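Uncharacterized protein (Bacteroides ovatus, PDB 4ID2) is of unknown function but folds into a beta-rich, barrel-like domain of the DUF4738 family and packs with other copies of itself. Local coordinates at residues Val49-Asp54 with Asn71-His76; Leu26-Thr31 with Pro53-Pro58; Met136-Thr141 with Ile150-Ile155; Glu109-Asp114 with Tyr123-Cys128; Lys41-His46 with Leu77-Glu82. All coordinates share one frame; numbering follows the deposited sequence. Where two conformers were deposited one is given.

Contacts 1 and 5 zip the same strands, 43-53 and 67-79: contact 1 lies nearer the centre of the chain and packs aliphatic groups on its inner face, whereas contact 5, at the far end, is only partly buried and relies on an arginine laid over a tyrosine ring. Contact 2 adjoins contact 1 at Pro-53 and Asp-54 but is a surface meeting of loops, sparse and partly ionic. Contacts 3 and 4 are neighbouring hairpins of the other sheet, joined through strands 121-128 and 134-142. Contact 4 sits nearest the centre and faces contact 1 across the core. Contact 3, the most buried, lies across the centre from contacts 1 and 2; contacts 3 and 4 both touch other subunits.

Contact 1 of 5, residues Val49-Asp54 with Asn71-His76; sequences VSRTPD and NKIVLH
Strands 43-53 and 67-79 pair antiparallel in the mixed sheet, and their faces differ sharply. On the side carrying Val-49, Arg-51, Ile-73 and Leu-75 packing is close. Val-49 crosses Ile-73 obliquely, its CG1, anti to the backbone N, 3.3 Å from Ile-73 CG2, tight for two methyls, while Val-49 CG2 reaches Leu-75 CD1 at 3.8 Å. Branched aliphatic groups suit this buried face, where Leu-108 and Ile-111 of strand 107-116 press on Ile-73. The methylenes of Arg-51 join the layer, CG 3.6 Å from Ile-73 CG1, before a bend at chi3 (75°) sends the guanidinium to the carbonyls of Glu-109 and Gln-30. The face of Ser-50, Thr-52, Lys-72 and Val-74 is wet. Lys-72 runs beside Thr-52, its CE 3.5 Å from Thr-52 OG1; one water joins Ser-50 O to Thr-52 OG1, and another bridges Lys-72 NZ and Asp-54 OD1. Ser-50 with Val-74 and Thr-52 with Lys-72 each exchange two backbone bonds, that from Lys-72 N to Thr-52 O (3.0 Å) lying nearly along the C=O axis. These bonds satisfy the peptide groups between the strands, which lets them lie beside the aliphatic layer, while water probably softens the attraction between Lys-72 and Asp-54.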
# COMPACT_ATOMS: atom_id res chain seq x y z
N VAL A 49 4.99 -24.00 12.58
CA VAL A 49 4.44 -22.78 13.16
C VAL A 49 3.13 -23.14 13.85
O VAL A 49 2.31 -23.83 13.27
CB VAL A 49 4.25 -21.65 12.12
CG1 VAL A 49 3.75 -20.39 12.81
CG2 VAL A 49 5.55 -21.35 11.40
N SER A 50 2.96 -22.70 15.12
CA SER A 50 1.77 -23.00 15.90
C SER A 50 1.22 -21.76 16.56
O SER A 50 1.90 -21.18 17.41
CB SER A 50 2.09 -24.03 16.99
OG SER A 50 2.59 -25.23 16.44
N ARG A 51 -0.01 -21.36 16.20
CA ARG A 51 -0.67 -20.22 16.83
C ARG A 51 -1.64 -20.73 17.87
O ARG A 51 -2.41 -21.65 17.58
CB ARG A 51 -1.41 -19.37 15.80
CG ARG A 51 -1.92 -18.04 16.35
CD ARG A 51 -2.80 -17.37 15.33
NE ARG A 51 -4.11 -18.01 15.27
CZ ARG A 51 -4.97 -17.90 14.26
NH1 ARG A 51 -6.13 -18.55 14.30
NH2 ARG A 51 -4.69 -17.14 13.20
N THR A 52 -1.59 -20.17 19.07
CA THR A 52 -2.52 -20.53 20.13
C THR A 52 -2.90 -19.27 20.88
O THR A 52 -2.10 -18.33 20.92
CB THR A 52 -1.93 -21.58 21.10
OG1 THR A 52 -0.75 -21.04 21.70
CG2 THR A 52 -1.63 -22.91 20.42
N PRO A 53 -4.10 -19.22 21.48
CA PRO A 53 -4.44 -18.05 22.30
C PRO A 53 -3.53 -17.98 23.52
O PRO A 53 -3.20 -19.03 24.10
CB PRO A 53 -5.91 -18.27 22.70
CG PRO A 53 -6.36 -19.47 21.95
CD PRO A 53 -5.16 -20.24 21.55
N ASP A 54 -3.09 -16.78 23.89
CA ASP A 54 -2.25 -16.58 25.07
C ASP A 54 -3.06 -15.77 26.08
O ASP A 54 -3.27 -14.57 25.91
CB ASP A 54 -0.92 -15.91 24.71
CG ASP A 54 0.14 -16.02 25.80
OD1 ASP A 54 -0.21 -16.39 26.93
OD2 ASP A 54 1.31 -15.69 25.53
N ASN A 71 -2.84 -13.69 20.73
CA ASN A 71 -2.19 -14.97 20.46
C ASN A 71 -0.68 -14.91 20.57
O ASN A 71 -0.07 -13.85 20.45
CB ASN A 71 -2.52 -15.43 19.03
CG ASN A 71 -4.00 -15.51 18.74
OD1 ASN A 71 -4.69 -16.41 19.23
ND2 ASN A 71 -4.52 -14.58 17.96
N LYS A 72 -0.08 -16.10 20.74
CA LYS A 72 1.36 -16.33 20.68
C LYS A 72 1.58 -17.25 19.49
O LYS A 72 0.69 -18.05 19.18
CB LYS A 72 1.93 -16.92 21.98
CG LYS A 72 1.49 -18.34 22.33
CD LYS A 72 2.10 -18.79 23.66
CE LYS A 72 1.67 -20.19 24.02
NZ LYS A 72 2.32 -20.67 25.26
N ILE A 73 2.74 -17.15 18.82
CA ILE A 73 3.05 -18.02 17.69
C ILE A 73 4.41 -18.64 17.93
O ILE A 73 5.40 -17.92 17.97
CB ILE A 73 2.97 -17.28 16.33
CG1 ILE A 73 1.50 -16.92 16.00
CG2 ILE A 73 3.54 -18.18 15.22
CD1 ILE A 73 1.26 -16.18 14.75
N VAL A 74 4.48 -19.97 18.07
CA VAL A 74 5.75 -20.67 18.24
C VAL A 74 6.25 -21.03 16.85
O VAL A 74 5.56 -21.74 16.13
CB VAL A 74 5.63 -21.91 19.15
CG1 VAL A 74 6.97 -22.65 19.24
CG2 VAL A 74 5.15 -21.52 20.55
N LEU A 75 7.44 -20.54 16.46
CA LEU A 75 8.07 -20.85 15.19
C LEU A 75 9.28 -21.74 15.49
O LEU A 75 10.20 -21.28 16.15
CB LEU A 75 8.47 -19.56 14.44
CG LEU A 75 9.50 -19.65 13.28
CD1 LEU A 75 9.15 -20.71 12.27
CD2 LEU A 75 9.60 -18.32 12.54
N HIS A 76 9.22 -23.02 15.10
CA HIS A 76 10.32 -23.98 15.29
C HIS A 76 10.92 -24.33 13.93
O HIS A 76 10.33 -25.09 13.16
CB HIS A 76 9.85 -25.25 16.03
CG HIS A 76 10.97 -26.08 16.58
ND1 HIS A 76 10.72 -27.18 17.37
CD2 HIS A 76 12.31 -25.92 16.47
CE1 HIS A 76 11.91 -27.67 17.70
NE2 HIS A 76 12.90 -26.94 17.20
O HOH W 1 1.46 -21.25 20.07
O HOH W 2 5.77 -24.46 16.49
O HOH W 3 -4.99 -18.81 18.01
O HOH W 4 0.12 -19.44 26.92

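Contact 2 of 5, residues Leu26-Thr31 with Pro53-Pro58; sequences LQRMQT and PDDNLP. With SO4 (sulfate ion), chain C.
Arg-28 is the first residue along 26-31 to meet the turn that follows strand 43-53. Its CG takes the crowded position between the backbone N and the carbonyl carbon (chi1 62°), and the chain then bends at chi3, so that the guanidinium swings across to Asp-55. There NH2 of Arg-28 lies 3.0 Å from OD2 of Asp-55. The two side chains cross at about a right angle with their flat groups 56° apart, so the salt bridge closes through a single short contact, and the hydrogen bond within it is weak. Both residues are exposed, and solvent probably screens the pair; a long, flexible arginine suits such a span. Closer to its root, Arg-28 CD passes 4.3 Å from Pro-53 CG. Met-29, modelled as selenomethionine, meets the same ring with its backbone, its O lying 3.6 Å from Pro-53 CG, while its side chain leads away to pack on Asn-71. Thr-31 comes last: with OG1 in the crowded position, its CG2 points to Pro-53 CD at 4.0 Å, methyl against ring. Proline suits this place because its rigid ring offers carbon to all three neighbours. Beyond it, Asn-56 ND2 donates to sulfate O1 at 2.8 Å; the ion probably comes from the crystallisation liquor. Asp-54 OD1 accepts from Asn-56 N at 3.2 Å, met from above the carboxylate plane. This is an Asx turn set in the type I beta turn from Asp-54 to Leu-57, within the surface loop linking strands 43-53 and 60-61.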
# COMPACT_ATOMS: atom_id res chain seq x y z
N LEU A 26 -15.73 -13.29 26.37
CA LEU A 26 -14.30 -13.27 26.04
C LEU A 26 -14.02 -14.09 24.76
O LEU A 26 -13.92 -15.32 24.81
CB LEU A 26 -13.51 -13.82 27.24
CG LEU A 26 -11.99 -13.70 27.19
CD1 LEU A 26 -11.54 -12.24 27.20
CD2 LEU A 26 -11.36 -14.42 28.37
N GLN A 27 -13.89 -13.40 23.61
CA GLN A 27 -13.66 -14.03 22.30
C GLN A 27 -12.21 -14.49 22.12
O GLN A 27 -11.29 -13.78 22.52
CB GLN A 27 -14.03 -13.08 21.14
CG GLN A 27 -15.48 -13.16 20.69
CD GLN A 27 -16.43 -12.58 21.70
OE1 GLN A 27 -16.67 -11.37 21.73
NE2 GLN A 27 -17.01 -13.42 22.55
N ARG A 28 -12.01 -15.64 21.47
CA ARG A 28 -10.67 -16.15 21.18
C ARG A 28 -10.63 -16.86 19.82
O ARG A 28 -11.64 -17.40 19.36
CB ARG A 28 -10.16 -17.07 22.29
CG ARG A 28 -10.96 -18.34 22.55
CD ARG A 28 -10.32 -19.12 23.68
NE ARG A 28 -10.40 -18.41 24.96
CZ ARG A 28 -9.71 -18.72 26.06
NH1 ARG A 28 -8.86 -19.75 26.05
NH2 ARG A 28 -9.86 -18.01 27.17
N MSE A 29 -9.47 -16.79 19.17
CA MSE A 29 -9.25 -17.37 17.84
C MSE A 29 -8.90 -18.85 17.92
O MSE A 29 -8.37 -19.32 18.93
CB MSE A 29 -8.14 -16.62 17.09
CG MSE A 29 -8.56 -15.25 16.62
SE MSE A 29 -7.18 -14.38 15.59
CE MSE A 29 -7.51 -15.08 13.79
N GLN A 30 -9.20 -19.59 16.85
CA GLN A 30 -8.92 -21.03 16.76
C GLN A 30 -7.41 -21.27 16.70
O GLN A 30 -6.66 -20.39 16.28
CB GLN A 30 -9.61 -21.63 15.52
N THR A 31 -6.96 -22.47 17.11
CA THR A 31 -5.54 -22.82 17.06
C THR A 31 -5.13 -23.22 15.63
O THR A 31 -5.49 -24.32 15.20
CB THR A 31 -5.23 -23.97 18.02
OG1 THR A 31 -6.05 -25.09 17.68
CG2 THR A 31 -5.44 -23.60 19.48
N PRO A 53 -4.10 -19.22 21.48
CA PRO A 53 -4.44 -18.05 22.30
C PRO A 53 -3.53 -17.98 23.52
O PRO A 53 -3.20 -19.03 24.10
CB PRO A 53 -5.91 -18.27 22.70
CG PRO A 53 -6.36 -19.47 21.95
CD PRO A 53 -5.16 -20.24 21.55
N ASP A 54 -3.09 -16.78 23.89
CA ASP A 54 -2.25 -16.58 25.07
C ASP A 54 -3.06 -15.77 26.08
O ASP A 54 -3.27 -14.57 25.91
CB ASP A 54 -0.92 -15.91 24.71
CG ASP A 54 0.14 -16.02 25.80
OD1 ASP A 54 -0.21 -16.39 26.93
OD2 ASP A 54 1.31 -15.69 25.53
N ASP A 55 -3.53 -16.46 27.12
CA ASP A 55 -4.34 -15.86 28.19
C ASP A 55 -3.50 -14.92 29.09
O ASP A 55 -4.08 -14.09 29.79
CB ASP A 55 -5.00 -16.95 29.04
CG ASP A 55 -5.95 -17.85 28.27
OD1 ASP A 55 -5.46 -18.64 27.42
OD2 ASP A 55 -7.17 -17.79 28.54
N ASN A 56 -2.16 -15.05 29.07
CA ASN A 56 -1.27 -14.22 29.88
C ASN A 56 -1.01 -12.85 29.24
O ASN A 56 -0.56 -11.95 29.94
CB ASN A 56 0.06 -14.95 30.11
CG ASN A 56 -0.10 -16.29 30.79
OD1 ASN A 56 -1.12 -16.57 31.43
ND2 ASN A 56 0.88 -17.16 30.63
N LEU A 57 -1.29 -12.68 27.94
CA LEU A 57 -1.10 -11.40 27.26
C LEU A 57 -2.25 -10.43 27.56
O LEU A 57 -3.36 -10.88 27.84
CB LEU A 57 -1.01 -11.60 25.74
CG LEU A 57 0.23 -12.29 25.23
CD1 LEU A 57 0.15 -12.49 23.71
CD2 LEU A 57 1.49 -11.52 25.59
N PRO A 58 -2.03 -9.10 27.43
CA PRO A 58 -3.15 -8.16 27.64
C PRO A 58 -4.24 -8.34 26.58
O PRO A 58 -3.94 -8.57 25.41
CB PRO A 58 -2.51 -6.76 27.53
CG PRO A 58 -1.10 -6.95 27.20
CD PRO A 58 -0.77 -8.40 27.08
S SO4 C . 3.36 -17.11 28.50
O1 SO4 C . 3.60 -16.85 29.91
O2 SO4 C . 3.25 -15.84 27.79
O3 SO4 C . 4.49 -17.88 27.97
O4 SO4 C . 2.13 -17.87 28.33

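Contact 3 of 5, residues Met136-Thr141 with Ile150-Ile155; sequences MPLSIT and IQKVDI
This is a buried beta-hairpin contact between strands 134-142 and 148-158, at the edge of the chain's four-stranded antiparallel sheet, where other subunits pack. Its central hydrogen-bonded pair is regular: Ser-139 N donates to Gln-151 O at 2.9 Å and Gln-151 N returns to Ser-139 O at 3.0 Å, both in the carbonyl plane. The small side chain of Ser-139 fits this buried place, and its OG (chi1 56°) adds a weak bond to Gln-151 O. On the other face Ile-140 and Ile-150 lie side by side; chi2 of Ile-150 (-56°) folds CD1 back to 3.7 Å from Ile-140 CG1, and Phe-94 packs on Ile-150. Further along, Met-136, modelled as selenomethionine, brings CE to 4.1 Å from CE of Lys-152, using the carbon part of the lysine. The hairpin ladder loosens after Leu-138 and Lys-152, and strand 148-158 is interrupted at Val-153. Here Val-153 N makes only a weak bond to Pro-137 O (3.4 Å), and a water bridges Pro-137 O and Val-153 O. The two side chains cross at about a right angle there, Pro-137 CB 3.9 Å from Val-153 CG2, both compact and apolar. Beyond the break Asp-154 and Ile-155 pair antiparallel with a strand of the second subunit, carrying the sheet across the interface, and Ile-155 packs on Ile-155 of the second and third subunits.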
# COMPACT_ATOMS: atom_id res chain seq x y z
N MSE A 136 -1.98 -5.56 9.22
CA MSE A 136 -0.74 -4.89 8.88
C MSE A 136 0.31 -5.91 8.46
O MSE A 136 0.67 -6.76 9.26
CB MSE A 136 -0.24 -4.08 10.07
CG MSE A 136 1.05 -3.35 9.82
SE MSE A 136 1.51 -2.41 11.43
CE MSE A 136 0.62 -0.65 10.90
N PRO A 137 0.85 -5.81 7.23
CA PRO A 137 1.88 -6.76 6.80
C PRO A 137 3.24 -6.44 7.42
O PRO A 137 3.65 -5.28 7.48
CB PRO A 137 1.90 -6.59 5.28
CG PRO A 137 1.45 -5.20 5.05
CD PRO A 137 0.52 -4.84 6.16
N LEU A 138 3.92 -7.47 7.94
CA LEU A 138 5.25 -7.38 8.55
C LEU A 138 6.09 -8.55 8.04
O LEU A 138 5.53 -9.44 7.39
CB LEU A 138 5.13 -7.42 10.09
CG LEU A 138 4.19 -6.40 10.74
CD1 LEU A 138 3.53 -6.96 12.00
CD2 LEU A 138 4.91 -5.10 11.04
N SER A 139 7.40 -8.59 8.34
CA SER A 139 8.21 -9.73 7.90
C SER A 139 9.32 -10.09 8.90
O SER A 139 9.78 -9.23 9.65
CB SER A 139 8.83 -9.46 6.53
OG SER A 139 9.59 -8.27 6.56
N ILE A 140 9.67 -11.40 8.96
CA ILE A 140 10.73 -11.96 9.82
C ILE A 140 11.73 -12.61 8.89
O ILE A 140 11.34 -13.47 8.10
CB ILE A 140 10.17 -13.00 10.83
CG1 ILE A 140 8.99 -12.46 11.67
CG2 ILE A 140 11.27 -13.56 11.74
CD1 ILE A 140 8.04 -13.55 12.04
N THR A 141 13.01 -12.23 8.98
CA THR A 141 14.06 -12.84 8.15
C THR A 141 14.99 -13.60 9.08
O THR A 141 15.47 -13.02 10.05
CB THR A 141 14.79 -11.78 7.32
OG1 THR A 141 13.82 -11.06 6.56
CG2 THR A 141 15.84 -12.38 6.39
N ILE A 150 13.53 -8.26 12.09
CA ILE A 150 12.14 -7.87 11.88
C ILE A 150 12.07 -6.64 11.01
O ILE A 150 12.85 -5.72 11.21
CB ILE A 150 11.45 -7.58 13.25
CG1 ILE A 150 11.52 -8.78 14.21
CG2 ILE A 150 10.01 -7.12 13.07
CD1 ILE A 150 10.97 -10.05 13.70
N GLN A 151 11.09 -6.59 10.08
CA GLN A 151 10.89 -5.43 9.20
C GLN A 151 9.41 -5.14 9.00
O GLN A 151 8.58 -6.05 9.05
CB GLN A 151 11.54 -5.63 7.81
CG GLN A 151 13.00 -6.11 7.77
CD GLN A 151 13.23 -7.59 8.04
OE1 GLN A 151 14.11 -7.95 8.82
NE2 GLN A 151 12.52 -8.48 7.34
N LYS A 152 9.10 -3.88 8.73
CA LYS A 152 7.76 -3.43 8.38
C LYS A 152 7.68 -3.41 6.88
O LYS A 152 8.65 -3.03 6.23
CB LYS A 152 7.48 -2.04 8.97
CG LYS A 152 6.03 -1.60 8.89
CD LYS A 152 5.86 -0.16 9.37
CE LYS A 152 4.53 0.11 10.02
NZ LYS A 152 4.53 1.41 10.75
N VAL A 153 6.55 -3.82 6.32
CA VAL A 153 6.36 -3.82 4.87
C VAL A 153 6.02 -2.39 4.46
O VAL A 153 5.03 -1.85 4.96
CB VAL A 153 5.28 -4.84 4.45
CG1 VAL A 153 4.94 -4.72 2.96
CG2 VAL A 153 5.72 -6.27 4.80
N ASP A 154 6.85 -1.78 3.60
CA ASP A 154 6.67 -0.40 3.13
C ASP A 154 6.09 -0.41 1.74
O ASP A 154 5.92 -1.48 1.15
CB ASP A 154 8.00 0.37 3.14
CG ASP A 154 8.61 0.55 4.52
OD1 ASP A 154 7.84 0.59 5.51
OD2 ASP A 154 9.84 0.71 4.60
N ILE A 155 5.74 0.77 1.21
CA ILE A 155 5.12 0.86 -0.10
C ILE A 155 5.63 2.00 -0.93
O ILE A 155 6.11 3.00 -0.42
CB ILE A 155 3.58 1.03 0.04
CG1 ILE A 155 3.20 2.25 0.93
CG2 ILE A 155 2.92 -0.25 0.54
CD1 ILE A 155 2.05 3.08 0.38
O HOH W 5 3.18 -2.39 7.28

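Contact 4 of 5, residues Glu109-Asp114 with Tyr123-Cys128; sequences EGIVYD and YAASVC
Chi1 of Ile-111 (-67°) sets CG2 anti to the backbone N and aims it at Tyr-123, whose own chi1 (-74°) swings the ring in beside the other strand. The two cross at about a right angle, Ile-111 CG2 3.9 Å from Tyr-123 CD2, while Ile-111 CG1 sits 4.0 Å from Ala-125 CB; the small alanine lets the larger branched neighbour lie against it. The Tyr-123 ring also meets the peptide of Val-112 and Tyr-113 obliquely, CD2 3.5 Å from Tyr-113 N, and its OH bonds to Ser-47 on the facing sheet. These strands, 107-116 and 121-128, form an antiparallel beta hairpin. Val-112 and Ala-124 exchange two short backbone bonds, Val-112 N to Ala-124 O measuring 2.7 Å. A classic beta bulge interrupts the regular spacing: Glu-109 N at 2.9 Å, and more weakly Gly-110 N at 3.3 Å, both donate to Ser-126 O, made possible by the helix-like psi of Glu-109 (-47°). From the bulge Glu-109 extends, CG anti to N, to bring OE1 to 3.2 Å from Ser-126 OG, which occupies the crowded position. The other oxygen of Glu-109, OE2, forms a salt bridge with Lys-115 of the fourth subunit, a reach that the long acidic side chain permits.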
# COMPACT_ATOMS: atom_id res chain seq x y z
N GLU A 109 -1.87 -12.35 14.27
CA GLU A 109 -2.71 -13.20 13.45
C GLU A 109 -1.97 -14.40 12.89
O GLU A 109 -2.55 -15.48 12.84
CB GLU A 109 -3.28 -12.39 12.27
CG GLU A 109 -4.39 -13.10 11.49
CD GLU A 109 -4.88 -12.39 10.24
OE1 GLU A 109 -4.07 -11.70 9.58
OE2 GLU A 109 -6.07 -12.58 9.89
N GLY A 110 -0.78 -14.18 12.36
CA GLY A 110 -0.07 -15.27 11.71
C GLY A 110 1.36 -14.98 11.33
O GLY A 110 1.75 -13.82 11.19
N ILE A 111 2.16 -16.05 11.20
CA ILE A 111 3.55 -16.04 10.74
C ILE A 111 3.62 -17.20 9.75
O ILE A 111 3.27 -18.33 10.10
CB ILE A 111 4.59 -16.12 11.90
CG1 ILE A 111 4.54 -14.82 12.76
CG2 ILE A 111 5.99 -16.34 11.33
CD1 ILE A 111 5.29 -14.86 14.12
N VAL A 112 3.98 -16.89 8.50
CA VAL A 112 3.90 -17.80 7.36
C VAL A 112 5.20 -17.86 6.57
O VAL A 112 5.65 -16.81 6.13
CB VAL A 112 2.76 -17.20 6.46
CG1 VAL A 112 2.76 -17.77 5.05
CG2 VAL A 112 1.39 -17.33 7.13
N TYR A 113 5.74 -19.08 6.26
CA TYR A 113 6.91 -19.17 5.38
C TYR A 113 6.55 -18.48 4.07
O TYR A 113 5.49 -18.77 3.51
CB TYR A 113 7.30 -20.65 5.12
CG TYR A 113 8.33 -20.80 4.02
CD1 TYR A 113 9.68 -20.52 4.25
CD2 TYR A 113 7.95 -21.12 2.72
CE1 TYR A 113 10.62 -20.61 3.23
CE2 TYR A 113 8.88 -21.20 1.69
CZ TYR A 113 10.22 -20.94 1.95
OH TYR A 113 11.17 -21.03 0.97
N ASP A 114 7.39 -17.55 3.61
CA ASP A 114 7.14 -16.80 2.39
C ASP A 114 8.12 -17.22 1.31
O ASP A 114 7.70 -17.76 0.29
CB ASP A 114 7.21 -15.29 2.65
CG ASP A 114 6.84 -14.47 1.43
OD1 ASP A 114 5.65 -14.48 1.05
OD2 ASP A 114 7.74 -13.84 0.84
N TYR A 123 9.74 -14.87 6.35
CA TYR A 123 8.40 -15.23 6.79
C TYR A 123 7.51 -14.02 6.68
O TYR A 123 7.93 -12.93 7.05
CB TYR A 123 8.39 -15.71 8.25
CG TYR A 123 8.97 -17.09 8.45
CD1 TYR A 123 10.34 -17.30 8.45
CD2 TYR A 123 8.14 -18.19 8.65
CE1 TYR A 123 10.88 -18.58 8.60
CE2 TYR A 123 8.67 -19.47 8.79
CZ TYR A 123 10.04 -19.65 8.80
OH TYR A 123 10.56 -20.91 8.95
N ALA A 124 6.28 -14.20 6.20
CA ALA A 124 5.31 -13.12 6.17
C ALA A 124 4.63 -13.14 7.51
O ALA A 124 4.30 -14.23 7.99
CB ALA A 124 4.31 -13.32 5.03
N ALA A 125 4.51 -11.99 8.16
CA ALA A 125 3.88 -11.89 9.48
C ALA A 125 2.77 -10.86 9.44
O ALA A 125 2.85 -9.91 8.65
CB ALA A 125 4.92 -11.52 10.52
N SER A 126 1.73 -11.05 10.25
CA SER A 126 0.65 -10.08 10.28
C SER A 126 0.00 -9.95 11.65
O SER A 126 -0.14 -10.94 12.37
CB SER A 126 -0.42 -10.44 9.25
OG SER A 126 -0.91 -11.76 9.45
N VAL A 127 -0.42 -8.72 11.97
CA VAL A 127 -1.20 -8.37 13.16
C VAL A 127 -2.51 -7.81 12.59
O VAL A 127 -2.48 -7.09 11.60
CB VAL A 127 -0.50 -7.41 14.16
CG1 VAL A 127 0.81 -8.01 14.67
CG2 VAL A 127 -0.24 -6.03 13.56
N CYS A 128 -3.66 -8.20 13.15
CA CYS A 128 -4.96 -7.79 12.63
C CYS A 128 -5.79 -7.08 13.70
O CYS A 128 -5.53 -7.22 14.89
CB CYS A 128 -5.71 -9.00 12.08
SG CYS A 128 -6.47 -10.04 13.35

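Contact 5 of 5, residues Lys41-His46 with Leu77-Glu82; sequences KGKDYH and LTRGNE
Tyr-45 has one ring face covered by the aliphatic start of Arg-79, whose CB stands 4.2 Å from the ring centroid and close to the ring normal, a CH-pi contact offset toward the rim. Running alongside the ring, Arg-79 extends through chi2 then bends at chi3 (54°), so its guanidinium, turned 77° from the ring plane, donates from NH1 to Tyr-45 OH at 3.1 Å, with the hydroxyl near the guanidinium plane. Leu-77 comes to the ring edge, CD1 3.8 Å from Tyr-45 CD2, and Ile-121 packs on both residues. Tyrosine suits this border, its carbon ring buried and its hydroxyl meeting a polar group. Strands 43-53 and 67-79 of the larger, mixed sheet pair at His-46 and Thr-78: His-46 N donates to Thr-78 O at 2.9 Å, and Thr-78 N returns to His-46 O, nearly along its C=O axis. Past this rung a water bridges the backbones, donating to Asp-44 O and accepting from Gly-80 N. Gly-80 holds the second position of the type II' turn from Arg-79 to Glu-82, where its positive phi (72°) is easily adopted without a side chain. Arg-79 NH2 bonds Glu-82 OE1 at 3.0 Å in a salt bridge across that turn, and NH1 also donates to Ala-144 O. The guanidinium is gripped by three partners, which should fix its rotation, while the glutamate probably offsets its charge.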
# COMPACT_ATOMS: atom_id res chain seq x y z
N LYS A 41 20.01 -22.57 0.37
CA LYS A 41 21.45 -22.75 0.14
C LYS A 41 21.77 -24.26 0.00
O LYS A 41 22.80 -24.73 0.48
CB LYS A 41 22.29 -22.07 1.24
CG LYS A 41 22.07 -20.56 1.30
CD LYS A 41 23.11 -19.86 2.16
CE LYS A 41 23.07 -18.36 2.00
NZ LYS A 41 24.14 -17.69 2.80
N GLY A 42 20.85 -24.99 -0.64
CA GLY A 42 20.99 -26.42 -0.88
C GLY A 42 20.78 -27.37 0.30
O GLY A 42 20.99 -28.57 0.13
N LYS A 43 20.37 -26.86 1.48
CA LYS A 43 20.12 -27.70 2.65
C LYS A 43 18.62 -27.74 2.94
O LYS A 43 17.94 -26.74 2.76
CB LYS A 43 20.89 -27.16 3.87
CG LYS A 43 22.40 -27.35 3.78
CD LYS A 43 22.84 -28.79 4.04
CE LYS A 43 24.34 -28.93 4.11
NZ LYS A 43 24.76 -30.35 4.29
N ASP A 44 18.10 -28.91 3.37
CA ASP A 44 16.68 -29.11 3.67
C ASP A 44 16.29 -28.56 5.05
O ASP A 44 16.94 -28.91 6.04
CB ASP A 44 16.35 -30.62 3.64
CG ASP A 44 16.53 -31.28 2.29
OD1 ASP A 44 16.11 -30.69 1.27
OD2 ASP A 44 17.05 -32.42 2.26
N TYR A 45 15.22 -27.74 5.11
CA TYR A 45 14.70 -27.17 6.35
C TYR A 45 13.29 -27.65 6.62
O TYR A 45 12.55 -27.87 5.67
CB TYR A 45 14.66 -25.63 6.29
CG TYR A 45 16.02 -24.97 6.35
CD1 TYR A 45 16.89 -25.04 5.27
CD2 TYR A 45 16.41 -24.24 7.46
CE1 TYR A 45 18.15 -24.46 5.33
CE2 TYR A 45 17.66 -23.63 7.52
CZ TYR A 45 18.51 -23.70 6.43
OH TYR A 45 19.75 -23.12 6.48
N HIS A 46 12.90 -27.75 7.89
CA HIS A 46 11.54 -28.08 8.34
C HIS A 46 11.09 -26.92 9.21
O HIS A 46 11.83 -26.55 10.12
CB HIS A 46 11.50 -29.41 9.12
CG HIS A 46 11.51 -30.63 8.26
ND1 HIS A 46 12.42 -30.79 7.23
CD2 HIS A 46 10.78 -31.77 8.37
CE1 HIS A 46 12.18 -31.98 6.71
NE2 HIS A 46 11.19 -32.60 7.36
N LEU A 77 12.09 -23.75 13.63
CA LEU A 77 12.81 -23.98 12.38
C LEU A 77 13.97 -24.94 12.62
O LEU A 77 14.79 -24.67 13.49
CB LEU A 77 13.34 -22.63 11.84
CG LEU A 77 14.11 -22.68 10.52
CD1 LEU A 77 13.25 -23.24 9.41
CD2 LEU A 77 14.64 -21.30 10.16
N THR A 78 14.05 -26.04 11.85
CA THR A 78 15.13 -27.02 12.00
C THR A 78 15.78 -27.33 10.66
O THR A 78 15.17 -27.15 9.62
CB THR A 78 14.61 -28.32 12.64
OG1 THR A 78 13.66 -28.93 11.77
CG2 THR A 78 13.96 -28.09 13.99
N ARG A 79 17.05 -27.77 10.71
CA ARG A 79 17.82 -28.19 9.54
C ARG A 79 18.47 -29.50 9.94
O ARG A 79 19.51 -29.49 10.61
CB ARG A 79 18.85 -27.10 9.14
CG ARG A 79 19.69 -27.47 7.92
CD ARG A 79 20.80 -26.47 7.62
NE ARG A 79 21.68 -26.23 8.77
CZ ARG A 79 21.76 -25.11 9.49
NH1 ARG A 79 21.02 -24.05 9.18
NH2 ARG A 79 22.60 -25.04 10.51
N GLY A 80 17.81 -30.61 9.62
CA GLY A 80 18.25 -31.93 10.03
C GLY A 80 18.03 -32.09 11.53
O GLY A 80 16.97 -31.73 12.03
N ASN A 81 19.05 -32.55 12.25
CA ASN A 81 18.97 -32.69 13.71
C ASN A 81 19.10 -31.34 14.44
O ASN A 81 18.74 -31.26 15.62
CB ASN A 81 20.06 -33.63 14.23
CG ASN A 81 19.95 -35.05 13.73
OD1 ASN A 81 18.85 -35.59 13.55
ND2 ASN A 81 21.08 -35.72 13.53
N GLU A 82 19.63 -30.29 13.77
CA GLU A 82 19.85 -28.99 14.40
C GLU A 82 18.62 -28.12 14.41
O GLU A 82 17.87 -28.11 13.44
CB GLU A 82 20.97 -28.22 13.67
CG GLU A 82 22.32 -28.91 13.71
CD GLU A 82 23.41 -28.20 12.93
OE1 GLU A 82 23.11 -27.64 11.85
OE2 GLU A 82 24.57 -28.21 13.39
O HOH W 6 15.66 -30.78 7.76